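Local coordinates for protein GDP-perosamine synthase (Caulobacter crescentus, PDB 3BN1) that catalyses the pyridoxal-phosphate-dependent transfer of an amino group from L-glutamate to GDP-4-keto-6-deoxy-D-mannose, yielding GDP-perosamine for the O-antigen of the outer membrane, at residues Pro132-Pro144 with His278-Thr291. Sequence-based numbering, arbitrary orientation.
Sequences PVHLYGQICDMDP and HVALTGRHVFWMYT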
# COMPACT_ATOMS: atom_id res chain seq x y z
N PRO A 132 1.72 13.94 17.74
CA PRO A 132 0.64 13.69 18.68
C PRO A 132 -0.31 12.63 18.03
O PRO A 132 -0.55 12.61 16.81
CB PRO A 132 -0.04 15.08 18.82
CG PRO A 132 0.27 15.72 17.51
CD PRO A 132 1.71 15.35 17.28
N VAL A 133 -0.83 11.71 18.85
CA VAL A 133 -1.77 10.73 18.35
C VAL A 133 -3.08 10.96 19.11
O VAL A 133 -3.10 10.93 20.34
CB VAL A 133 -1.30 9.30 18.57
CG1 VAL A 133 -2.38 8.31 18.12
CG2 VAL A 133 0.08 9.07 17.94
N HIS A 134 -4.18 11.10 18.36
CA HIS A 134 -5.50 11.33 18.97
C HIS A 134 -6.17 9.96 19.27
O HIS A 134 -6.99 9.46 18.52
CB HIS A 134 -6.37 12.26 18.07
CG HIS A 134 -5.64 13.47 17.55
ND1 HIS A 134 -4.84 14.26 18.34
CD2 HIS A 134 -5.72 14.11 16.35
CE1 HIS A 134 -4.38 15.28 17.63
NE2 HIS A 134 -4.91 15.23 16.42
N LEU A 135 -5.81 9.35 20.39
CA LEU A 135 -6.29 8.02 20.72
C LEU A 135 -7.77 7.93 21.03
O LEU A 135 -8.29 8.76 21.78
CB LEU A 135 -5.50 7.55 21.92
CG LEU A 135 -4.09 7.03 21.70
CD1 LEU A 135 -3.60 6.40 23.05
CD2 LEU A 135 -4.08 6.03 20.53
N TYR A 136 -8.42 6.87 20.54
CA TYR A 136 -9.83 6.62 20.84
C TYR A 136 -10.84 7.65 20.30
O TYR A 136 -12.07 7.50 20.44
CB TYR A 136 -9.97 6.30 22.33
CG TYR A 136 -9.00 5.18 22.63
CD1 TYR A 136 -8.82 4.18 21.67
CD2 TYR A 136 -8.14 5.24 23.69
CE1 TYR A 136 -7.88 3.21 21.79
CE2 TYR A 136 -7.21 4.23 23.89
CZ TYR A 136 -7.10 3.23 22.93
OH TYR A 136 -6.19 2.21 23.07
N GLY A 137 -10.32 8.64 19.61
CA GLY A 137 -11.22 9.64 19.03
C GLY A 137 -11.15 10.97 19.74
O GLY A 137 -11.97 11.87 19.50
N GLN A 138 -10.18 11.11 20.63
CA GLN A 138 -10.04 12.34 21.39
C GLN A 138 -8.76 13.05 20.96
O GLN A 138 -7.67 12.46 21.10
CB GLN A 138 -9.90 12.00 22.89
CG GLN A 138 -9.77 13.20 23.79
CD GLN A 138 -10.29 13.01 25.21
OE1 GLN A 138 -10.98 13.92 25.73
NE2 GLN A 138 -10.07 11.83 25.82
N ILE A 139 -8.88 14.32 20.55
CA ILE A 139 -7.68 15.16 20.17
C ILE A 139 -6.77 15.49 21.36
O ILE A 139 -7.24 15.82 22.45
CB ILE A 139 -8.13 16.42 19.38
CG1 ILE A 139 -8.81 15.99 18.05
CG2 ILE A 139 -6.97 17.38 19.15
CD1 ILE A 139 -9.52 17.05 17.23
N CYS A 140 -5.44 15.37 21.19
CA CYS A 140 -4.53 15.72 22.27
C CYS A 140 -4.65 17.21 22.56
O CYS A 140 -5.29 17.95 21.80
CB CYS A 140 -3.09 15.55 21.78
SG CYS A 140 -2.71 13.83 21.29
N ASP A 141 -4.03 17.64 23.66
CA ASP A 141 -4.06 19.06 24.02
C ASP A 141 -3.12 19.85 23.12
O ASP A 141 -1.96 20.13 23.47
CB ASP A 141 -3.70 19.25 25.49
CG ASP A 141 -4.21 20.61 26.03
OD1 ASP A 141 -4.91 21.37 25.33
OD2 ASP A 141 -3.96 20.90 27.21
N MET A 142 -3.64 20.16 21.95
CA MET A 142 -2.87 20.79 20.89
C MET A 142 -2.18 22.10 21.09
O MET A 142 -1.05 22.29 20.67
CB MET A 142 -3.61 20.75 19.55
CG MET A 142 -3.93 19.35 19.09
SD MET A 142 -2.41 18.35 18.80
CE MET A 142 -1.51 19.31 17.50
N ASP A 143 -2.86 23.01 21.77
CA ASP A 143 -2.27 24.31 21.93
C ASP A 143 -0.93 24.23 22.66
O ASP A 143 0.08 24.72 22.17
CB ASP A 143 -3.32 25.23 22.55
CG ASP A 143 -4.38 25.70 21.54
OD1 ASP A 143 -4.23 25.41 20.31
OD2 ASP A 143 -5.35 26.35 21.98
N PRO A 144 -0.85 23.58 23.80
CA PRO A 144 0.47 23.54 24.45
C PRO A 144 1.53 22.84 23.58
O PRO A 144 2.72 23.14 23.62
CB PRO A 144 0.22 22.70 25.72
CG PRO A 144 -1.20 22.54 25.83
CD PRO A 144 -1.93 23.27 24.75
N HIS A 278 -12.21 9.70 30.63
CA HIS A 278 -12.39 11.12 30.90
C HIS A 278 -12.52 11.82 29.56
O HIS A 278 -11.83 11.51 28.55
CB HIS A 278 -11.15 11.64 31.64
CG HIS A 278 -11.10 13.13 31.79
ND1 HIS A 278 -11.99 13.82 32.57
CD2 HIS A 278 -10.27 14.05 31.24
CE1 HIS A 278 -11.73 15.11 32.49
NE2 HIS A 278 -10.69 15.28 31.69
N VAL A 279 -13.41 12.80 29.53
CA VAL A 279 -13.57 13.56 28.31
C VAL A 279 -13.18 15.03 28.46
O VAL A 279 -13.87 15.78 29.15
CB VAL A 279 -15.03 13.50 27.88
CG1 VAL A 279 -15.25 14.30 26.61
CG2 VAL A 279 -15.32 12.06 27.68
N ALA A 280 -12.12 15.44 27.77
CA ALA A 280 -11.70 16.87 27.82
C ALA A 280 -12.77 17.79 27.24
O ALA A 280 -13.40 17.49 26.23
CB ALA A 280 -10.40 17.07 27.02
N LEU A 281 -12.90 19.00 27.79
CA LEU A 281 -13.91 19.90 27.24
C LEU A 281 -13.38 20.73 26.08
O LEU A 281 -13.95 21.76 25.76
CB LEU A 281 -14.45 20.81 28.35
CG LEU A 281 -15.09 20.12 29.54
CD1 LEU A 281 -15.54 21.11 30.63
CD2 LEU A 281 -16.27 19.30 29.02
N THR A 282 -12.29 20.28 25.47
CA THR A 282 -11.61 20.96 24.35
C THR A 282 -12.32 20.96 22.99
O THR A 282 -12.08 21.83 22.15
CB THR A 282 -10.21 20.43 24.14
OG1 THR A 282 -10.28 19.00 24.04
CG2 THR A 282 -9.37 20.81 25.32
N GLY A 283 -13.24 20.01 22.81
CA GLY A 283 -14.01 19.88 21.57
C GLY A 283 -14.65 18.50 21.64
O GLY A 283 -14.72 17.87 22.71
N ARG A 284 -15.06 18.00 20.48
CA ARG A 284 -15.76 16.71 20.40
C ARG A 284 -14.82 15.54 20.39
O ARG A 284 -13.85 15.49 19.61
CB ARG A 284 -16.48 16.63 19.06
CG ARG A 284 -17.36 15.41 18.93
CD ARG A 284 -18.16 15.41 17.63
NE ARG A 284 -19.32 14.51 17.73
CZ ARG A 284 -20.26 14.43 16.78
NH1 ARG A 284 -20.11 15.14 15.67
NH2 ARG A 284 -21.34 13.66 16.93
N HIS A 285 -15.16 14.58 21.24
CA HIS A 285 -14.46 13.31 21.34
C HIS A 285 -15.38 12.37 20.57
O HIS A 285 -16.57 12.17 20.89
CB HIS A 285 -14.45 12.95 22.79
CG HIS A 285 -13.70 11.71 23.11
ND1 HIS A 285 -13.68 10.62 22.26
CD2 HIS A 285 -13.02 11.36 24.23
CE1 HIS A 285 -13.01 9.65 22.84
NE2 HIS A 285 -12.58 10.06 24.02
N VAL A 286 -14.87 11.85 19.46
CA VAL A 286 -15.68 11.00 18.60
C VAL A 286 -15.81 9.53 19.02
O VAL A 286 -16.65 8.80 18.48
CB VAL A 286 -15.37 11.20 17.11
CG1 VAL A 286 -15.73 12.65 16.64
CG2 VAL A 286 -13.98 10.73 16.80
N PHE A 287 -15.08 9.12 20.05
CA PHE A 287 -15.26 7.77 20.55
C PHE A 287 -15.09 6.59 19.58
O PHE A 287 -15.98 5.72 19.42
CB PHE A 287 -16.55 7.71 21.38
CG PHE A 287 -16.40 8.25 22.78
CD1 PHE A 287 -15.81 7.46 23.78
CD2 PHE A 287 -16.74 9.55 23.08
CE1 PHE A 287 -15.59 7.96 25.11
CE2 PHE A 287 -16.58 10.05 24.40
CZ PHE A 287 -15.98 9.26 25.41
N TRP A 288 -13.91 6.53 18.97
CA TRP A 288 -13.61 5.39 18.12
C TRP A 288 -13.84 4.11 18.98
O TRP A 288 -14.39 3.09 18.54
CB TRP A 288 -12.16 5.46 17.64
CG TRP A 288 -11.84 4.16 16.86
CD1 TRP A 288 -12.60 3.56 15.88
CD2 TRP A 288 -10.67 3.35 17.02
NE1 TRP A 288 -11.98 2.38 15.46
CE2 TRP A 288 -10.78 2.26 16.13
CE3 TRP A 288 -9.61 3.37 17.93
CZ2 TRP A 288 -9.84 1.22 16.10
CZ3 TRP A 288 -8.62 2.37 17.82
CH2 TRP A 288 -8.72 1.35 16.88
N MET A 289 -13.47 4.21 20.26
CA MET A 289 -13.66 3.13 21.21
C MET A 289 -13.89 3.76 22.56
O MET A 289 -13.20 4.74 22.89
CB MET A 289 -12.32 2.41 21.34
CG MET A 289 -11.92 1.83 20.00
SD MET A 289 -11.92 0.08 20.03
CE MET A 289 -10.12 -0.02 20.06
N TYR A 290 -14.83 3.17 23.30
CA TYR A 290 -15.15 3.53 24.69
C TYR A 290 -14.19 2.76 25.63
O TYR A 290 -14.23 1.52 25.68
CB TYR A 290 -16.63 3.26 24.98
CG TYR A 290 -17.08 3.79 26.29
CD1 TYR A 290 -16.85 3.04 27.49
CD2 TYR A 290 -17.71 5.04 26.37
CE1 TYR A 290 -17.30 3.53 28.74
CE2 TYR A 290 -18.18 5.53 27.62
CZ TYR A 290 -17.94 4.80 28.78
OH TYR A 290 -18.40 5.35 29.96
N THR A 291 -13.24 3.50 26.23
CA THR A 291 -12.13 2.90 26.96
C THR A 291 -12.17 3.14 28.47
O THR A 291 -12.16 4.28 28.92
CB THR A 291 -10.73 3.37 26.32
OG1 THR A 291 -10.67 3.07 24.91
CG2 THR A 291 -9.49 2.73 26.99
O HOH W 1 -10.30 9.40 28.02
O HOH W 2 -12.52 15.55 23.97
O HOH W 3 -11.43 15.54 21.33
O HOH W 4 -7.79 18.02 24.26
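The side-chain carbonyl OE1 of Q138 takes one firm bond and probably a second: the backbone N of A280 donates to it over 2.8 Å, lying in the carbonyl plane, and a water between Q138 OE1 and A280 O is placed to donate to OE1 as well. At the other end of the same amide, NE2 of Q138 gives a longer bond of 3.3 Å to H278 O, nearly straight and in the amide plane. An extended chain, with CG anti to the backbone N (chi1 -179°), carries the amide across to 278-280, where it answers one N-H and one C=O much as a neighbouring strand would. On the way, Q138 CB rests over a face of the H285 imidazole in a CH-pi contact, 3.6 Å from the ring centroid. F287 covers the opposite face, while H285 ND1 accepts the backbone N-H of F287 and fixes the ring's rotation. Beside this sandwich the backbones meet directly, V286 N donating to G137 O at 2.9 Å. Farther on, T291 OG1 sits over one face of the Y136 ring, 3.5 Å from CG, and W288 CE3 approaches that ring's edge at CD1. W288 touches bound 2-oxoglutarate and donates through NE1 to N187 O. A glutamine amide standing in for main chain, together with a clamped imidazole, thus ties the loop after strand 127-130 to the segment that brings W288 into the ligand pocket.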